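Local atomic coordinates of titin (Homo sapiens, PDB entry 3LCY), a protein that probably serves as a giant elastic scaffold of the muscle sarcomere, built largely of immunoglobulin-like and fibronectin type III domains and carrying a serine/threonine kinase domain. Residues V17-G22 and S93-Q98; A99-H104 and L179-G184; I128-P133 and N154-T159. One frame throughout, in Å; residues are numbered along the deposited sequence.

Contact 1: residues V17-G22 and S93-Q98; sequences VTTKLG and SKLLLQ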
loop_
_atom_site.group_PDB
_atom_site.type_symbol
_atom_site.label_atom_id
_atom_site.label_comp_id
_atom_site.label_asym_id
_atom_site.label_seq_id
_atom_site.Cartn_x
_atom_site.Cartn_y
_atom_site.Cartn_z
ATOM N N VAL A 17 1.956 11.004 8.649
ATOM C CA VAL A 17 3.078 11.510 7.867
ATOM C C VAL A 17 3.043 10.981 6.439
ATOM O O VAL A 17 2.770 9.804 6.214
ATOM C CB VAL A 17 4.423 11.125 8.513
ATOM C CG1 VAL A 17 5.576 11.395 7.558
ATOM C CG2 VAL A 17 4.618 11.879 9.814
ATOM N N THR A 18 3.320 11.856 5.479
ATOM C CA THR A 18 3.374 11.453 4.080
ATOM C C THR A 18 4.778 11.615 3.507
ATOM O O THR A 18 5.441 12.628 3.727
ATOM C CB THR A 18 2.373 12.242 3.214
ATOM O OG1 THR A 18 2.343 11.690 1.893
ATOM C CG2 THR A 18 2.765 13.709 3.138
ATOM N N THR A 19 5.230 10.602 2.775
ATOM C CA THR A 19 6.545 10.647 2.154
ATOM C C THR A 19 6.518 9.937 0.808
ATOM O O THR A 19 5.685 9.060 0.573
ATOM C CB THR A 19 7.615 9.993 3.043
ATOM O OG1 THR A 19 8.918 10.427 2.632
ATOM C CG2 THR A 19 7.535 8.478 2.944
ATOM N N LYS A 20 7.432 10.321 -0.076
ATOM C CA LYS A 20 7.535 9.685 -1.382
ATOM C C LYS A 20 8.062 8.263 -1.241
ATOM O O LYS A 20 9.055 8.026 -0.551
ATOM C CB LYS A 20 8.450 10.486 -2.308
ATOM C CG LYS A 20 8.747 9.789 -3.627
ATOM C CD LYS A 20 9.824 10.515 -4.416
ATOM C CE LYS A 20 10.155 9.776 -5.705
ATOM N NZ LYS A 20 11.252 10.440 -6.464
ATOM N N LEU A 21 7.388 7.319 -1.891
ATOM C CA LEU A 21 7.819 5.928 -1.865
ATOM C C LEU A 21 9.271 5.823 -2.316
ATOM O O LEU A 21 9.644 6.345 -3.367
ATOM C CB LEU A 21 6.919 5.068 -2.755
ATOM C CG LEU A 21 7.273 3.582 -2.847
ATOM C CD1 LEU A 21 7.351 2.957 -1.461
ATOM C CD2 LEU A 21 6.269 2.839 -3.711
ATOM N N GLY A 22 10.089 5.153 -1.512
ATOM C CA GLY A 22 11.503 5.027 -1.805
ATOM C C GLY A 22 12.341 5.976 -0.972
ATOM O O GLY A 22 13.558 5.824 -0.878
ATOM N N SER A 93 0.106 6.471 14.576
ATOM C CA SER A 93 -0.222 7.307 13.429
ATOM C C SER A 93 0.065 6.521 12.155
ATOM O O SER A 93 0.641 5.435 12.211
ATOM C CB SER A 93 0.579 8.610 13.457
ATOM O OG SER A 93 1.951 8.374 13.199
ATOM N N LYS A 94 -0.339 7.060 11.012
ATOM C CA LYS A 94 -0.181 6.343 9.752
ATOM C C LYS A 94 0.816 6.997 8.806
ATOM O O LYS A 94 1.026 8.210 8.840
ATOM C CB LYS A 94 -1.530 6.180 9.051
ATOM C CG LYS A 94 -2.478 5.226 9.750
ATOM C CD LYS A 94 -3.811 5.160 9.031
ATOM C CE LYS A 94 -4.735 4.146 9.680
ATOM N NZ LYS A 94 -6.102 4.189 9.094
ATOM N N LEU A 95 1.425 6.174 7.960
ATOM C CA LEU A 95 2.341 6.658 6.938
ATOM C C LEU A 95 1.665 6.601 5.575
ATOM O O LEU A 95 1.242 5.536 5.127
ATOM C CB LEU A 95 3.621 5.820 6.924
ATOM C CG LEU A 95 4.613 6.120 5.797
ATOM C CD1 LEU A 95 4.986 7.594 5.789
ATOM C CD2 LEU A 95 5.854 5.244 5.916
ATOM N N LEU A 96 1.547 7.755 4.927
ATOM C CA LEU A 96 0.946 7.824 3.602
ATOM C C LEU A 96 2.032 7.964 2.542
ATOM O O LEU A 96 2.884 8.847 2.625
ATOM C CB LEU A 96 -0.045 8.987 3.509
ATOM C CG LEU A 96 -1.387 8.844 4.235
ATOM C CD1 LEU A 96 -1.197 8.682 5.735
ATOM C CD2 LEU A 96 -2.275 10.038 3.939
ATOM N N LEU A 97 1.998 7.085 1.548
ATOM C CA LEU A 97 3.008 7.091 0.501
ATOM C C LEU A 97 2.595 7.952 -0.685
ATOM O O LEU A 97 1.412 8.230 -0.886
ATOM C CB LEU A 97 3.301 5.667 0.027
ATOM C CG LEU A 97 3.838 4.699 1.080
ATOM C CD1 LEU A 97 4.095 3.337 0.461
ATOM C CD2 LEU A 97 5.104 5.245 1.720
ATOM N N GLN A 98 3.586 8.370 -1.464
ATOM C CA GLN A 98 3.345 9.110 -2.694
ATOM C C GLN A 98 4.088 8.447 -3.847
ATOM O O GLN A 98 5.302 8.250 -3.784
ATOM C CB GLN A 98 3.790 10.566 -2.544
ATOM C CG GLN A 98 3.007 11.353 -1.512
ATOM C CD GLN A 98 3.561 12.747 -1.305
ATOM O OE1 GLN A 98 3.335 13.368 -0.268
ATOM N NE2 GLN A 98 4.295 13.246 -2.294
#

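Contact 2: residues A99-H104 and L179-G184; sequences ATPQFH and LSNVFG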
loop_
_atom_site.group_PDB
_atom_site.type_symbol
_atom_site.label_atom_id
_atom_site.label_comp_id
_atom_site.label_asym_id
_atom_site.label_seq_id
_atom_site.Cartn_x
_atom_site.Cartn_y
_atom_site.Cartn_z
ATOM N N ALA A 99 3.355 8.095 -4.897
ATOM C CA ALA A 99 3.953 7.435 -6.049
ATOM C C ALA A 99 3.080 7.601 -7.285
ATOM O O ALA A 99 1.875 7.350 -7.244
ATOM C CB ALA A 99 4.186 5.961 -5.755
ATOM N N THR A 100 3.693 8.033 -8.382
ATOM C CA THR A 100 2.982 8.154 -9.643
ATOM C C THR A 100 2.591 6.762 -10.110
ATOM O O THR A 100 3.389 5.830 -10.013
ATOM C CB THR A 100 3.854 8.816 -10.720
ATOM O OG1 THR A 100 4.922 7.930 -11.081
ATOM C CG2 THR A 100 4.435 10.121 -10.201
ATOM N N PRO A 101 1.354 6.610 -10.604
ATOM C CA PRO A 101 0.866 5.308 -11.063
ATOM C C PRO A 101 1.876 4.627 -11.979
ATOM O O PRO A 101 2.412 5.257 -12.892
ATOM C CB PRO A 101 -0.404 5.669 -11.831
ATOM C CG PRO A 101 -0.890 6.909 -11.161
ATOM C CD PRO A 101 0.345 7.669 -10.772
ATOM N N GLN A 102 2.132 3.350 -11.723
ATOM C CA GLN A 102 3.143 2.598 -12.453
ATOM C C GLN A 102 2.828 1.111 -12.390
ATOM O O GLN A 102 2.598 0.567 -11.311
ATOM C CB GLN A 102 4.522 2.849 -11.843
ATOM C CG GLN A 102 5.589 1.858 -12.280
ATOM C CD GLN A 102 6.811 1.881 -11.377
ATOM O OE1 GLN A 102 6.785 2.461 -10.290
ATOM N NE2 GLN A 102 7.887 1.244 -11.822
ATOM N N PHE A 103 2.816 0.453 -13.543
ATOM C CA PHE A 103 2.600 -0.986 -13.566
ATOM C C PHE A 103 3.769 -1.700 -12.900
ATOM O O PHE A 103 4.931 -1.370 -13.133
ATOM C CB PHE A 103 2.365 -1.491 -14.990
ATOM C CG PHE A 103 1.066 -1.026 -15.583
ATOM C CD1 PHE A 103 -0.142 -1.499 -15.092
ATOM C CD2 PHE A 103 1.049 -0.118 -16.631
ATOM C CE1 PHE A 103 -1.341 -1.074 -15.631
ATOM C CE2 PHE A 103 -0.147 0.308 -17.175
ATOM C CZ PHE A 103 -1.343 -0.171 -16.675
ATOM N N HIS A 104 3.441 -2.677 -12.063
ATOM C CA HIS A 104 4.423 -3.306 -11.190
ATOM C C HIS A 104 5.534 -4.035 -11.943
ATOM O O HIS A 104 5.280 -5.022 -12.633
ATOM C CB HIS A 104 3.730 -4.277 -10.227
ATOM C CG HIS A 104 4.490 -4.513 -8.957
ATOM N ND1 HIS A 104 5.768 -5.027 -8.938
ATOM C CD2 HIS A 104 4.149 -4.308 -7.663
ATOM C CE1 HIS A 104 6.184 -5.124 -7.689
ATOM N NE2 HIS A 104 5.221 -4.695 -6.895
ATOM N N LEU A 179 -4.538 3.486 -15.028
ATOM C CA LEU A 179 -4.357 3.839 -13.634
ATOM C C LEU A 179 -4.065 5.326 -13.529
ATOM O O LEU A 179 -3.191 5.832 -14.210
ATOM C CB LEU A 179 -3.204 3.043 -13.032
ATOM C CG LEU A 179 -3.451 1.571 -12.708
ATOM C CD1 LEU A 179 -4.289 0.927 -13.772
ATOM C CD2 LEU A 179 -2.141 0.839 -12.576
ATOM N N SER A 180 -4.790 6.032 -12.673
ATOM C CA SER A 180 -4.536 7.458 -12.525
ATOM C C SER A 180 -4.718 8.059 -11.139
ATOM O O SER A 180 -5.651 7.726 -10.428
ATOM C CB SER A 180 -5.450 8.255 -13.468
ATOM O OG SER A 180 -5.314 7.864 -14.813
ATOM N N ASN A 181 -3.844 8.993 -10.796
ATOM C CA ASN A 181 -3.883 9.699 -9.523
ATOM C C ASN A 181 -3.431 11.149 -9.711
ATOM O O ASN A 181 -3.181 11.574 -10.829
ATOM C CB ASN A 181 -3.124 8.965 -8.413
ATOM C CG ASN A 181 -1.632 9.038 -8.566
ATOM O OD1 ASN A 181 -1.107 9.876 -9.278
ATOM N ND2 ASN A 181 -0.936 8.159 -7.877
ATOM N N VAL A 182 -3.344 11.912 -8.633
ATOM C CA VAL A 182 -2.944 13.309 -8.736
ATOM C C VAL A 182 -1.569 13.448 -9.373
ATOM O O VAL A 182 -1.326 14.369 -10.135
ATOM C CB VAL A 182 -2.935 13.995 -7.363
ATOM C CG1 VAL A 182 -4.343 14.250 -6.897
ATOM C CG2 VAL A 182 -2.199 13.152 -6.360
ATOM N N PHE A 183 -0.670 12.537 -9.042
ATOM C CA PHE A 183 0.683 12.526 -9.586
ATOM C C PHE A 183 0.804 12.251 -11.093
ATOM O O PHE A 183 1.668 12.807 -11.755
ATOM C CB PHE A 183 1.578 11.637 -8.739
ATOM C CG PHE A 183 1.573 12.024 -7.301
ATOM C CD1 PHE A 183 1.949 13.298 -6.925
ATOM C CD2 PHE A 183 1.157 11.143 -6.329
ATOM C CE1 PHE A 183 1.934 13.674 -5.609
ATOM C CE2 PHE A 183 1.139 11.518 -5.009
ATOM C CZ PHE A 183 1.526 12.786 -4.649
ATOM N N GLY A 184 -0.043 11.380 -11.627
ATOM C CA GLY A 184 -0.001 11.072 -13.044
ATOM C C GLY A 184 -0.889 9.926 -13.489
ATOM O O GLY A 184 -1.675 9.406 -12.713
#

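Contact 3: residues I128-P133 and N154-T159; sequences IGRPVP and NTEHYT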
loop_
_atom_site.group_PDB
_atom_site.type_symbol
_atom_site.label_atom_id
_atom_site.label_comp_id
_atom_site.label_asym_id
_atom_site.label_seq_id
_atom_site.Cartn_x
_atom_site.Cartn_y
_atom_site.Cartn_z
ATOM N N ILE A 128 1.814 -0.158 -8.978
ATOM C CA ILE A 128 2.327 0.658 -7.912
ATOM C C ILE A 128 1.744 2.048 -8.101
ATOM O O ILE A 128 1.915 2.654 -9.129
ATOM C CB ILE A 128 3.860 0.726 -7.926
ATOM C CG1 ILE A 128 4.452 -0.588 -7.449
ATOM C CG2 ILE A 128 4.345 1.830 -7.045
ATOM C CD1 ILE A 128 5.925 -0.663 -7.580
ATOM N N GLY A 129 1.048 2.549 -7.099
ATOM C CA GLY A 129 0.539 3.894 -7.134
ATOM C C GLY A 129 -0.037 4.403 -5.839
ATOM O O GLY A 129 -0.928 3.836 -5.330
ATOM N N ARG A 130 0.477 5.502 -5.310
ATOM C CA ARG A 130 -0.072 6.068 -4.080
ATOM C C ARG A 130 -0.302 7.559 -4.282
ATOM O O ARG A 130 0.576 8.239 -4.777
ATOM C CB ARG A 130 0.840 5.803 -2.885
ATOM C CG ARG A 130 0.789 4.377 -2.381
ATOM C CD ARG A 130 -0.639 3.900 -2.183
ATOM N NE ARG A 130 -0.696 2.574 -1.577
ATOM C CZ ARG A 130 -1.037 1.466 -2.218
ATOM N NH1 ARG A 130 -1.363 1.511 -3.494
ATOM N NH2 ARG A 130 -1.051 0.311 -1.577
ATOM N N PRO A 131 -1.468 8.083 -3.929
ATOM C CA PRO A 131 -2.589 7.358 -3.327
ATOM C C PRO A 131 -3.235 6.410 -4.319
ATOM O O PRO A 131 -2.996 6.531 -5.513
ATOM C CB PRO A 131 -3.571 8.476 -2.991
ATOM C CG PRO A 131 -3.216 9.573 -3.911
ATOM C CD PRO A 131 -1.739 9.524 -4.009
ATOM N N VAL A 132 -4.044 5.477 -3.840
ATOM C CA VAL A 132 -4.650 4.525 -4.745
ATOM C C VAL A 132 -5.315 5.288 -5.873
ATOM O O VAL A 132 -6.106 6.198 -5.668
ATOM C CB VAL A 132 -5.682 3.675 -3.998
ATOM C CG1 VAL A 132 -6.297 2.643 -4.908
ATOM C CG2 VAL A 132 -5.035 3.023 -2.809
ATOM N N PRO A 133 -4.956 4.883 -7.081
ATOM C CA PRO A 133 -5.429 5.489 -8.323
ATOM C C PRO A 133 -6.773 5.033 -8.840
ATOM O O PRO A 133 -7.236 3.952 -8.517
ATOM C CB PRO A 133 -4.362 5.057 -9.318
ATOM C CG PRO A 133 -3.939 3.736 -8.830
ATOM C CD PRO A 133 -4.047 3.757 -7.336
ATOM N N ASN A 154 -11.061 -4.006 -7.676
ATOM C CA ASN A 154 -9.959 -3.065 -7.530
ATOM C C ASN A 154 -9.435 -2.988 -6.096
ATOM O O ASN A 154 -10.197 -2.799 -5.148
ATOM C CB ASN A 154 -10.357 -1.681 -8.046
ATOM C CG ASN A 154 -10.449 -1.630 -9.558
ATOM O OD1 ASN A 154 -9.824 -2.429 -10.254
ATOM N ND2 ASN A 154 -11.230 -0.689 -10.074
ATOM N N THR A 155 -8.122 -3.135 -5.959
ATOM C CA THR A 155 -7.462 -3.173 -4.658
ATOM C C THR A 155 -6.278 -2.211 -4.645
ATOM O O THR A 155 -5.841 -1.744 -5.698
ATOM C CB THR A 155 -6.996 -4.613 -4.328
ATOM O OG1 THR A 155 -8.127 -5.407 -3.949
ATOM C CG2 THR A 155 -5.982 -4.633 -3.194
ATOM N N GLU A 156 -5.767 -1.907 -3.455
ATOM C CA GLU A 156 -4.605 -1.037 -3.318
ATOM C C GLU A 156 -3.323 -1.742 -3.762
ATOM O O GLU A 156 -2.224 -1.217 -3.592
ATOM C CB GLU A 156 -4.465 -0.535 -1.878
ATOM C CG GLU A 156 -3.881 -1.545 -0.901
ATOM C CD GLU A 156 -4.902 -2.549 -0.399
ATOM O OE1 GLU A 156 -6.040 -2.561 -0.912
ATOM O OE2 GLU A 156 -4.561 -3.329 0.515
ATOM N N HIS A 157 -3.470 -2.927 -4.343
ATOM C CA HIS A 157 -2.316 -3.682 -4.818
ATOM C C HIS A 157 -2.480 -4.158 -6.258
ATOM O O HIS A 157 -1.498 -4.485 -6.924
ATOM C CB HIS A 157 -2.031 -4.874 -3.900
ATOM C CG HIS A 157 -1.469 -4.495 -2.575
ATOM N ND1 HIS A 157 -0.338 -3.708 -2.430
ATOM C CD2 HIS A 157 -1.855 -4.800 -1.306
ATOM C CE1 HIS A 157 -0.068 -3.541 -1.158
ATOM N NE2 HIS A 157 -0.982 -4.200 -0.448
ATOM N N TYR A 158 -3.717 -4.197 -6.742
ATOM C CA TYR A 158 -3.971 -4.689 -8.093
ATOM C C TYR A 158 -5.348 -4.299 -8.618
ATOM O O TYR A 158 -6.222 -3.879 -7.861
ATOM C CB TYR A 158 -3.829 -6.216 -8.137
ATOM C CG TYR A 158 -4.771 -6.937 -7.198
ATOM C CD1 TYR A 158 -4.312 -7.480 -6.006
ATOM C CD2 TYR A 158 -6.122 -7.061 -7.498
ATOM C CE1 TYR A 158 -5.169 -8.133 -5.142
ATOM C CE2 TYR A 158 -6.988 -7.712 -6.641
ATOM C CZ TYR A 158 -6.506 -8.245 -5.463
ATOM O OH TYR A 158 -7.356 -8.895 -4.598
ATOM N N THR A 159 -5.526 -4.448 -9.926
ATOM C CA THR A 159 -6.839 -4.347 -10.542
ATOM C C THR A 159 -7.149 -5.671 -11.236
ATOM O O THR A 159 -6.402 -6.120 -12.108
ATOM C CB THR A 159 -6.912 -3.178 -11.539
ATOM O OG1 THR A 159 -8.153 -3.233 -12.251
ATOM C CG2 THR A 159 -5.756 -3.239 -12.524
#

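Contact 1: residues V17-G22 and S93-Q98
V17-K20 runs parallel to S93-Q98, the strand axes approaching to 4.6 Å with 28° between their directions, and the ladder pairs V17 with L95, T18 with L96, T19 with L97 and K20 with Q98. V17 gives its N to K94 O and takes L96 N on its own O at 2.7 Å; T19 N reaches L96 O at 2.9 Å. Farther on, the bond from Q98 N to T19 O is weak, but L21 N closes on Q98 O at 3.0 Å. A short strand near the N terminus, parallel to the last strand, is the A'-G pairing of the I-set immunoglobulin sandwich, here in the first domain. On the outer side, T18 and Q98 cross at about a right angle. With T18 OG1 anti to the backbone N (chi1 -173°), the hydroxyl sits between two acceptors, Q98 OE1 at 2.9 Å and L96 O at 3.0 Å, and its single proton is not assigned to either. The other side faces the sandwich interior: L95 CD1 lies 3.9 Å from T19 CG2, while T19 OG1 hydrogen-bonds A24 O, at the start of strand 24-34 in the facing sheet. Beyond the ladder, L21 CD1 meets L97 CD1 at 3.8 Å.

Contact 2: residues A99-H104 and L179-G184
The F183 ring lies obliquely to A99 O, while F183 CB meets T100 CG2 at 3.5 Å; its own neighbour V182 places CG2 over the centre of one ring face, 3.8 Å above the plane. The second flat group is the N181 amide: A99 O lies almost exactly in its plane, and N181 ND2 donates to that oxygen over 3.0 Å with an N-H...O angle of 148°. Both groups belong to the tight turn of the F-G hairpin in the second immunoglobulin domain, which here rests on the strand that runs on unbroken from the first domain. The turn is an Asx motif, since N181 OD1 accepts from G184 N nearly along the C=O axis. The first torsion of N181 (chi1 73°) puts its CG next to P101 CG, against the proline ring, and the amide uses its nitrogen for the strand and its oxygen for its own turn. P101 fills the middle of the contact. P101 CD lies 3.0 Å from N181 OD1 and P101 CG 3.0 Å from G184 O, close approaches whose exact length is uncertain at this resolution, while P101 CB packs on L179 CB at 4.0 Å. V186 on the next strand also covers P101 and L179. At the far end F103 and L179 cross obliquely, L179 CD2 coming to 3.7 Å from F103 CE1.

Contact 3: residues I128-P133 and N154-T159
R130 reaches over to E156 and clasps its backbone oxygen with both terminal nitrogens, so that the end of strand B in the second immunoglobulin domain, just before the B-C loop, is tied to the turn between strands D and E. This is the tight part of the contact. R130 NH1 lies 2.9 Å and R130 NH2 2.8 Å from E156 O, which sits at the edge of the guanidinium and in its plane, and the two donors approach the carbonyl from opposite faces of its plane. The R130 chain bends at chi2 (-49°), swinging CD out of an extended course, and NH1 also donates to G129 O, bracing the group on its own backbone; that donor lies above the carbonyl plane. NE makes a salt bridge with E75 of the first domain, so one guanidinium links this turn to the domain interface.

The rest is looser. V132, in the B-C loop, lies exposed beside the turn and touches E156 through one branch, V132 CG2 coming 3.7 Å from E156 CB. The E156 carboxylate leads away: E156 OE2 remains 5.5 Å from R130 NH2, so any attraction between the charges acts at a distance and it is the main-chain oxygen that is gripped. H157 comes near obliquely, with H157 CE1 4.0 Å from R130 NH2, and E156 CG lies over one face of its ring, toward the rim. The turn itself is pinned by T155 N to Y158 O. Where the flanking strands meet, T159 OG1 donates to N154 OD1 over 2.7 Å and takes a bond from W137 NE1.

Overall arrangement
From the N terminus the chain forms the first immunoglobulin domain, and contact 1 closes a loop of 70 residues when its last strand returns beside V17-K20. That strand runs on without a break into the second domain, its later residues, from A99, pairing with strand 121-130; contact 2 opens there and closes only at the F-G turn. Contacts 1 and 2 therefore follow in series along one continuous strand, 88-103. Contact 3 lies wholly within the second, longer loop, and no two contacts cross. This antiparallel pairing with strand 121-130 brings I128 and R130 beside Q102 and A99, while R130 also packs on L97, joining all three contacts at the domain junction.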